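Side-chain contacts in cytosolic acyl coenzyme A thioester hydrolase (Mus musculus, PDB 2V1O), which hydrolyses fatty acyl-CoA thioesters, preferring palmitoyl-CoA, to free fatty acids and coenzyme A, and is represented here by its N-terminal hotdog domain: residues 8-13 with 19-24; 32-37 with 46-51; 73-76 with 82-85. All coordinates share one frame; numbering follows the deposited sequence.

Contact 1: 8-13 with 19-24. With COA (coenzyme A), chain J.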
# COMPACT_ATOMS: atom_id res chain seq x y z
N PRO A 8 8.00 -8.75 -2.20
CA PRO A 8 8.62 -8.89 -0.87
C PRO A 8 7.68 -8.66 0.32
O PRO A 8 7.79 -9.38 1.32
CB PRO A 8 9.72 -7.83 -0.91
CG PRO A 8 10.12 -7.80 -2.35
CD PRO A 8 8.81 -7.90 -3.08
N ASP A 9 6.77 -7.69 0.21
CA ASP A 9 5.84 -7.41 1.31
C ASP A 9 4.78 -8.50 1.52
O ASP A 9 4.10 -8.52 2.55
CB ASP A 9 5.21 -6.02 1.20
CG ASP A 9 5.99 -4.95 1.99
OD1 ASP A 9 7.22 -5.06 2.16
OD2 ASP A 9 5.35 -3.98 2.46
N ASP A 10 4.67 -9.41 0.55
CA ASP A 10 3.75 -10.55 0.62
C ASP A 10 4.37 -11.72 1.37
O ASP A 10 3.69 -12.71 1.60
CB ASP A 10 3.38 -11.02 -0.79
CG ASP A 10 2.64 -9.98 -1.58
OD1 ASP A 10 1.74 -9.32 -1.02
OD2 ASP A 10 2.95 -9.83 -2.77
N ALA A 11 5.65 -11.62 1.72
CA ALA A 11 6.40 -12.76 2.23
C ALA A 11 7.12 -12.50 3.54
O ALA A 11 7.44 -11.35 3.88
CB ALA A 11 7.39 -13.26 1.18
N ASN A 12 7.37 -13.58 4.28
CA ASN A 12 8.14 -13.53 5.52
C ASN A 12 9.65 -13.35 5.27
O ASN A 12 10.07 -13.16 4.12
CB ASN A 12 7.87 -14.76 6.39
CG ASN A 12 8.35 -16.07 5.76
OD1 ASN A 12 9.27 -16.08 4.96
ND2 ASN A 12 7.73 -17.17 6.16
N VAL A 13 10.44 -13.42 6.33
CA VAL A 13 11.89 -13.20 6.24
C VAL A 13 12.63 -14.31 5.46
O VAL A 13 13.77 -14.13 5.06
CB VAL A 13 12.55 -12.99 7.64
CG1 VAL A 13 12.15 -11.65 8.22
CG2 VAL A 13 12.22 -14.14 8.60
N GLY A 19 0.29 -16.75 4.65
CA GLY A 19 -1.09 -17.23 4.50
C GLY A 19 -2.08 -16.09 4.31
O GLY A 19 -2.96 -16.16 3.46
N GLY A 20 -1.92 -15.01 5.09
CA GLY A 20 -2.83 -13.86 5.07
C GLY A 20 -2.93 -13.22 3.69
O GLY A 20 -4.01 -12.76 3.30
N THR A 21 -1.81 -13.17 2.97
CA THR A 21 -1.75 -12.61 1.61
C THR A 21 -2.69 -13.37 0.67
O THR A 21 -3.47 -12.77 -0.09
CB THR A 21 -0.31 -12.67 1.06
OG1 THR A 21 0.55 -11.90 1.92
CG2 THR A 21 -0.23 -12.14 -0.38
N ILE A 22 -2.59 -14.69 0.72
CA ILE A 22 -3.40 -15.58 -0.10
C ILE A 22 -4.88 -15.54 0.33
O ILE A 22 -5.78 -15.52 -0.52
CB ILE A 22 -2.82 -17.02 -0.09
CG1 ILE A 22 -1.37 -17.02 -0.62
CG2 ILE A 22 -3.71 -18.00 -0.90
CD1 ILE A 22 -1.18 -16.47 -2.04
N LEU A 23 -5.13 -15.52 1.63
CA LEU A 23 -6.50 -15.40 2.14
C LEU A 23 -7.18 -14.14 1.59
O LEU A 23 -8.34 -14.18 1.16
CB LEU A 23 -6.53 -15.40 3.67
CG LEU A 23 -6.27 -16.75 4.35
CD1 LEU A 23 -6.11 -16.57 5.85
CD2 LEU A 23 -7.36 -17.77 4.04
N LYS A 24 -6.44 -13.04 1.59
CA LYS A 24 -6.93 -11.79 1.03
C LYS A 24 -7.31 -11.95 -0.47
O LYS A 24 -8.39 -11.50 -0.89
CB LYS A 24 -5.92 -10.67 1.24
CG LYS A 24 -6.41 -9.32 0.74
CD LYS A 24 -5.65 -8.18 1.41
CE LYS A 24 -5.29 -7.07 0.43
NZ LYS A 24 -6.47 -6.33 -0.10
N1A COA J . -3.40 -28.62 9.34
C2A COA J . -2.91 -28.80 10.62
N3A COA J . -1.73 -29.50 10.81
C4A COA J . -1.04 -29.99 9.74
C5A COA J . -1.51 -29.81 8.44
C6A COA J . -2.71 -29.11 8.24
N6A COA J . -3.13 -28.84 7.01
N7A COA J . -0.64 -30.41 7.59
C8A COA J . 0.36 -30.95 8.31
N9A COA J . 0.12 -30.71 9.65
C1B COA J . 1.06 -30.94 10.76
C2B COA J . 1.23 -32.42 11.06
O2B COA J . 0.17 -32.94 11.83
C3B COA J . 2.55 -32.39 11.81
O3B COA J . 2.38 -32.07 13.17
P3B COA J . 2.41 -33.22 14.29
O7A COA J . 1.15 -34.04 14.14
O8A COA J . 3.61 -34.09 14.06
O9A COA J . 2.48 -32.58 15.66
C4B COA J . 3.32 -31.25 11.15
O4B COA J . 2.36 -30.51 10.42
C5B COA J . 4.41 -31.75 10.22
O5B COA J . 3.85 -32.71 9.34
P1A COA J . 4.73 -33.34 8.16
O1A COA J . 6.13 -33.58 8.65
O2A COA J . 4.05 -34.60 7.69
O3A COA J . 4.73 -32.23 6.99
P2A COA J . 3.69 -32.18 5.78
O4A COA J . 2.32 -32.67 6.19
O5A COA J . 4.22 -32.94 4.59
O6A COA J . 3.65 -30.61 5.42
CBP COA J . 3.35 -28.26 5.84
CCP COA J . 3.09 -29.68 6.33
CDP COA J . 2.50 -27.28 6.66
CEP COA J . 4.83 -27.96 6.10
CAP COA J . 3.03 -28.17 4.34
OAP COA J . 1.71 -28.55 4.05
C9P COA J . 3.26 -26.78 3.79
O9P COA J . 4.56 -26.35 3.55
N8P COA J . 2.19 -26.03 3.57
C7P COA J . 2.33 -24.65 3.14
C6P COA J . 2.57 -23.74 4.34
C5P COA J . 2.62 -22.30 3.89
O5P COA J . 3.60 -21.90 3.22
N4P COA J . 1.58 -21.54 4.24
C3P COA J . 1.21 -20.32 3.52
C2P COA J . 0.80 -20.59 2.07
S1P COA J . 0.49 -19.02 1.23
O HOH W 1 0.58 -8.71 1.26
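Asp-10 and Thr-21 meet with their side chains roughly at right angles, the threonine presenting a different branch to each part of the aspartate. Its methyl lies against the carboxylate end, with Thr-21 CG2 3.5 Å from Asp-10 OD1 and 3.8 Å from Asp-10 CB. The hydroxyl instead looks to the backbone: Thr-21 OG1 stands 3.3 Å from Asp-10 O, a long approach, and its one proton has another acceptor within range. This split follows from the threonine rotamer, which sets the hydroxyl beside its own backbone N (chi1 -61°) and turns the methyl to the far side of that nitrogen. A water reinforces the join, donating to Asp-10 OD1 at 2.6 Å and lying 3.3 Å from Thr-21 OG1. Behind the contact, Asp-10 OD2 takes the backbone N-H of Arg-7 and a salt bridge from Arg-4, which hold the carboxylate by its second oxygen. The 3-10 turn at 8-10 is thereby held against the first turn of helix 19-38, and the loop running on from it carries the active-site residue Asn-12, whose OD1 accepts from the backbone of Ala-14 and Asn-16. On the helix, Ile-22 CG1 reaches to 3.3 Å from the coenzyme A sulfur S1P, so the thiol end of the ligand lies beside this turn. Glu-27 of a second subunit bonds to Gly-20 N close by. With water at OD1 and Arg-7 and Arg-4 at OD2, the buried carboxylate is held at both oxygens, which steadies the turn leading to Asn-12.

Contact 2: 32-37 with 46-51. With COA (coenzyme A), chain G.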
# COMPACT_ATOMS: atom_id res chain seq x y z
N ILE A 32 -15.93 -10.50 -5.90
CA ILE A 32 -16.28 -10.10 -7.28
C ILE A 32 -17.36 -11.02 -7.85
O ILE A 32 -18.39 -10.55 -8.37
CB ILE A 32 -15.05 -10.09 -8.21
CG1 ILE A 32 -14.15 -8.89 -7.90
CG2 ILE A 32 -15.49 -10.07 -9.69
CD1 ILE A 32 -12.71 -9.05 -8.42
N ILE A 33 -17.13 -12.33 -7.75
CA ILE A 33 -18.02 -13.29 -8.42
C ILE A 33 -19.42 -13.27 -7.78
O ILE A 33 -20.44 -13.34 -8.48
CB ILE A 33 -17.37 -14.72 -8.48
CG1 ILE A 33 -18.00 -15.56 -9.61
CG2 ILE A 33 -17.41 -15.42 -7.10
CD1 ILE A 33 -17.19 -16.80 -9.99
N SER A 34 -19.47 -13.12 -6.46
CA SER A 34 -20.74 -13.15 -5.75
C SER A 34 -21.54 -11.85 -5.96
O SER A 34 -22.75 -11.90 -6.20
CB SER A 34 -20.52 -13.46 -4.26
OG SER A 34 -19.66 -12.49 -3.66
N THR A 35 -20.87 -10.70 -5.89
CA THR A 35 -21.52 -9.41 -6.15
C THR A 35 -22.10 -9.36 -7.57
O THR A 35 -23.26 -8.99 -7.75
CB THR A 35 -20.57 -8.22 -5.89
OG1 THR A 35 -20.24 -8.18 -4.49
CG2 THR A 35 -21.22 -6.90 -6.31
N ARG A 36 -21.31 -9.75 -8.57
CA ARG A 36 -21.79 -9.78 -9.95
C ARG A 36 -23.05 -10.65 -10.06
O ARG A 36 -24.07 -10.24 -10.62
CB ARG A 36 -20.71 -10.33 -10.90
CG ARG A 36 -21.13 -10.26 -12.37
CD ARG A 36 -20.28 -11.16 -13.25
NE ARG A 36 -18.90 -10.71 -13.37
CZ ARG A 36 -17.85 -11.29 -12.79
NH1 ARG A 36 -18.01 -12.35 -12.01
NH2 ARG A 36 -16.63 -10.79 -12.99
N HIS A 37 -22.97 -11.85 -9.49
CA HIS A 37 -24.11 -12.74 -9.54
C HIS A 37 -25.36 -12.18 -8.86
O HIS A 37 -26.47 -12.31 -9.39
CB HIS A 37 -23.79 -14.10 -8.94
CG HIS A 37 -24.97 -15.01 -8.99
ND1 HIS A 37 -25.77 -15.25 -7.89
CD2 HIS A 37 -25.57 -15.63 -10.04
CE1 HIS A 37 -26.77 -16.03 -8.25
NE2 HIS A 37 -26.67 -16.27 -9.54
N CYS A 46 -26.86 -4.27 -4.73
CA CYS A 46 -26.30 -4.85 -3.53
C CYS A 46 -24.82 -5.15 -3.67
O CYS A 46 -24.26 -5.12 -4.78
CB CYS A 46 -27.06 -6.14 -3.19
SG CYS A 46 -26.93 -7.41 -4.45
N VAL A 47 -24.19 -5.42 -2.52
CA VAL A 47 -22.82 -5.92 -2.50
C VAL A 47 -22.80 -7.17 -1.63
O VAL A 47 -23.41 -7.21 -0.56
CB VAL A 47 -21.83 -4.87 -1.97
CG1 VAL A 47 -20.44 -5.47 -1.82
CG2 VAL A 47 -21.77 -3.68 -2.92
N ALA A 48 -22.09 -8.19 -2.10
CA ALA A 48 -21.98 -9.44 -1.36
C ALA A 48 -21.00 -9.27 -0.19
O ALA A 48 -19.89 -8.79 -0.39
CB ALA A 48 -21.52 -10.54 -2.28
N ALA A 49 -21.43 -9.66 1.01
CA ALA A 49 -20.58 -9.65 2.21
C ALA A 49 -20.14 -11.06 2.59
O ALA A 49 -20.94 -11.99 2.55
CB ALA A 49 -21.34 -9.01 3.38
N LEU A 50 -18.87 -11.22 2.98
CA LEU A 50 -18.39 -12.54 3.41
C LEU A 50 -19.03 -12.95 4.72
O LEU A 50 -18.87 -12.28 5.74
CB LEU A 50 -16.85 -12.58 3.54
CG LEU A 50 -16.26 -13.94 3.96
CD1 LEU A 50 -16.46 -14.98 2.86
CD2 LEU A 50 -14.80 -13.81 4.31
N ALA A 51 -19.76 -14.07 4.68
CA ALA A 51 -20.38 -14.61 5.89
C ALA A 51 -19.57 -15.74 6.54
O ALA A 51 -19.55 -15.87 7.77
CB ALA A 51 -21.81 -15.08 5.59
N1A COA G . -22.50 -18.56 6.93
C2A COA G . -23.30 -18.89 5.86
N3A COA G . -24.54 -18.30 5.74
C4A COA G . -24.96 -17.41 6.67
C5A COA G . -24.16 -17.05 7.75
C6A COA G . -22.91 -17.64 7.88
N6A COA G . -22.12 -17.35 8.91
N7A COA G . -24.84 -16.15 8.50
C8A COA G . -26.04 -15.93 7.92
N9A COA G . -26.12 -16.70 6.79
C1B COA G . -27.15 -16.69 5.76
C2B COA G . -28.41 -17.41 6.21
O2B COA G . -28.27 -18.81 6.09
C3B COA G . -29.45 -16.78 5.29
O3B COA G . -29.50 -17.43 4.03
P3B COA G . -30.71 -18.44 3.65
O7A COA G . -30.56 -19.65 4.51
O8A COA G . -32.02 -17.75 3.94
O9A COA G . -30.58 -18.80 2.19
C4B COA G . -28.91 -15.37 5.06
O4B COA G . -27.56 -15.37 5.48
C5B COA G . -29.69 -14.30 5.81
O5B COA G . -29.88 -14.67 7.16
P1A COA G . -30.51 -13.60 8.17
O1A COA G . -31.62 -12.85 7.47
O2A COA G . -30.96 -14.33 9.41
O3A COA G . -29.33 -12.56 8.52
P2A COA G . -28.29 -12.72 9.73
O4A COA G . -27.92 -14.16 9.99
O5A COA G . -28.79 -12.02 10.98
O6A COA G . -27.04 -11.90 9.17
CBP COA G . -25.10 -11.50 7.82
CCP COA G . -26.26 -12.45 8.12
CDP COA G . -24.10 -12.22 6.91
CEP COA G . -25.69 -10.31 7.06
CAP COA G . -24.45 -11.06 9.14
OAP COA G . -23.98 -12.18 9.87
C9P COA G . -23.33 -10.07 8.95
O9P COA G . -23.63 -8.74 8.65
N8P COA G . -22.09 -10.53 9.09
C7P COA G . -20.93 -9.73 8.74
C6P COA G . -20.67 -9.71 7.24
C5P COA G . -19.43 -8.89 6.95
O5P COA G . -19.47 -7.66 7.09
N4P COA G . -18.35 -9.57 6.57
C3P COA G . -16.99 -9.06 6.69
C2P COA G . -16.55 -8.81 8.15
S1P COA G . -14.90 -8.08 8.08
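Thr-35 OG1 is gripped from two directions: it accepts the backbone N-H of Ala-48 on the strand at 3.0 Å, in a nearly straight bond of 164°, and it is hydrogen-bonded to the carbonyl of Ala-31 one turn earlier in its own helix. The torsion that places the hydroxyl beside its own nitrogen (chi1 -65°) lets it serve both. The methyl branch points along the strand instead, Thr-35 CG2 resting 3.8 Å from Cys-46 O, and the hydroxyl is also touched by Val-47 CG1. Next to it, Ser-34 OG presses on the methyl of Ala-48 at only 3.0 Å to CB, a tight fit; the serine's polar partner is the carbonyl of Gly-30, again within the helix. The small Ala-48 side chain is consistent with the close approach of the two segment axes, 6.8 Å, their directions 143° apart. This is the hotdog arrangement, in which the antiparallel sheet wraps the long helix 19-38; strand 46-57 is the outermost on this side within the chain. Asn-39 ND2 adds a further tie, bonding to the carbonyls of both Thr-35 and Cys-46. Further along, the strand turns its other side to coenzyme A. Leu-50 O accepts the pantetheine amide N4P at 2.9 Å, Ala-49 CB packs against the same arm, and Ala-51 CB lies 3.6 Å from the adenine atom C6A. Phe-58 of a second subunit packs on Leu-50 and bonds to the same ligand through its carbonyl.

Contact 3: 73-76 with 82-85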
# COMPACT_ATOMS: atom_id res chain seq x y z
N GLU A 73 -15.55 -20.03 -8.62
CA GLU A 73 -16.75 -20.56 -9.25
C GLU A 73 -17.88 -20.58 -8.22
O GLU A 73 -17.67 -21.00 -7.09
CB GLU A 73 -16.48 -21.98 -9.77
CG GLU A 73 -17.73 -22.72 -10.26
CD GLU A 73 -17.45 -24.07 -10.89
OE1 GLU A 73 -16.47 -24.75 -10.50
OE2 GLU A 73 -18.23 -24.47 -11.78
N ILE A 74 -19.06 -20.10 -8.62
CA ILE A 74 -20.24 -20.22 -7.78
C ILE A 74 -20.77 -21.64 -7.94
O ILE A 74 -21.12 -22.06 -9.04
CB ILE A 74 -21.36 -19.20 -8.15
CG1 ILE A 74 -20.86 -17.76 -7.93
CG2 ILE A 74 -22.64 -19.48 -7.33
CD1 ILE A 74 -21.75 -16.68 -8.59
N THR A 75 -20.82 -22.36 -6.83
CA THR A 75 -21.15 -23.78 -6.85
C THR A 75 -22.53 -24.08 -6.27
O THR A 75 -23.09 -25.16 -6.48
CB THR A 75 -20.07 -24.60 -6.13
OG1 THR A 75 -19.82 -24.03 -4.83
CG2 THR A 75 -18.78 -24.56 -6.94
N TYR A 76 -23.08 -23.11 -5.53
CA TYR A 76 -24.44 -23.22 -4.99
C TYR A 76 -25.03 -21.86 -4.66
O TYR A 76 -24.30 -20.91 -4.32
CB TYR A 76 -24.46 -24.12 -3.73
CG TYR A 76 -25.86 -24.45 -3.25
CD1 TYR A 76 -26.66 -25.36 -3.94
CD2 TYR A 76 -26.39 -23.82 -2.13
CE1 TYR A 76 -27.94 -25.65 -3.52
CE2 TYR A 76 -27.68 -24.11 -1.70
CZ TYR A 76 -28.45 -25.03 -2.40
OH TYR A 76 -29.72 -25.31 -1.99
N VAL A 82 -24.71 -17.36 -1.23
CA VAL A 82 -23.94 -17.84 -2.38
C VAL A 82 -22.74 -18.62 -1.87
O VAL A 82 -21.98 -18.12 -1.04
CB VAL A 82 -23.41 -16.64 -3.23
CG1 VAL A 82 -22.60 -17.13 -4.46
CG2 VAL A 82 -24.55 -15.71 -3.65
N GLU A 83 -22.56 -19.84 -2.39
CA GLU A 83 -21.37 -20.62 -2.09
C GLU A 83 -20.38 -20.46 -3.24
O GLU A 83 -20.74 -20.62 -4.41
CB GLU A 83 -21.72 -22.09 -1.88
CG GLU A 83 -20.54 -22.94 -1.42
CD GLU A 83 -20.77 -24.43 -1.62
OE1 GLU A 83 -21.17 -24.82 -2.73
OE2 GLU A 83 -20.56 -25.20 -0.66
N VAL A 84 -19.13 -20.13 -2.89
CA VAL A 84 -18.08 -19.93 -3.89
C VAL A 84 -16.89 -20.82 -3.57
O VAL A 84 -16.42 -20.85 -2.42
CB VAL A 84 -17.60 -18.43 -3.95
CG1 VAL A 84 -16.51 -18.26 -5.02
CG2 VAL A 84 -18.78 -17.45 -4.20
N GLN A 85 -16.43 -21.57 -4.56
CA GLN A 85 -15.22 -22.35 -4.44
C GLN A 85 -14.09 -21.61 -5.12
O GLN A 85 -14.22 -21.16 -6.27
CB GLN A 85 -15.38 -23.74 -5.07
CG GLN A 85 -16.34 -24.63 -4.31
CD GLN A 85 -16.46 -26.02 -4.91
OE1 GLN A 85 -15.76 -26.36 -5.86
NE2 GLN A 85 -17.37 -26.81 -4.36
O HOH W 2 -14.59 -25.05 -8.38
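Glu-83, Thr-75 and Gln-85 bury the most surface here, and Thr-75 sits between the other two, giving its hydroxyl to one and its methyl to the other. The hydroxyl donates to the carboxylate, Thr-75 OG1 to Glu-83 OE1 at 2.6 Å, arriving from above the carboxylate plane, 44° out of it. Its methyl sits over the flat side of the glutamine amide, Thr-75 CG2 lying 3.4 Å from Gln-85 CD. With chi1 at 51° the hydroxyl lies between backbone N and carbonyl carbon and points to Glu-83, while the methyl, anti to the carbonyl carbon, is turned to Gln-85. What brings Thr-75 into this place is a classic beta bulge, since Thr-75 and Tyr-76 both stand opposite Glu-83. Thr-75 N donates to Glu-83 O at 3.0 Å, and Glu-83 N donates to Tyr-76 O at 2.8 Å. Beyond the bulge the hairpin runs regularly, with Glu-73 and Gln-85 as a hydrogen-bonded pair. On the reverse face Ile-74 CG2 packs on Val-82 CG1 at 3.7 Å, and both side chains lean on helix 19-38. Glu-83 is the long arm of the group, its chain extended so that OE2 forms a salt bridge with Arg-139 of helix 130-146. The buried carboxylate thus has a hydroxyl at one oxygen and a guanidinium at the other, which probably keeps it ionised and ties the hairpin to the C-terminal helix.

How the contacts relate
Contacts 1 and 2 lie on the same helix 19-38, near its start and toward its end, with centres 24 Å apart. Both are buried and both reach the second subunit, but contact 1 joins the helix to a loop through a water, a methyl against a carboxylate and a long hydroxyl-carbonyl approach, whereas contact 2 joins it to a strand through a hydroxyl and small methyls. Contact 3 is partly buried, touches no other chain and rests mainly on backbone bonds within the sheet. It meets contact 2 directly: Ile-33 CG2 packs on Val-84 CG1 at 3.6 Å, so the apolar face of the 73-76/82-85 hairpin lies against the helix, while its polar face turns to helix 130-146.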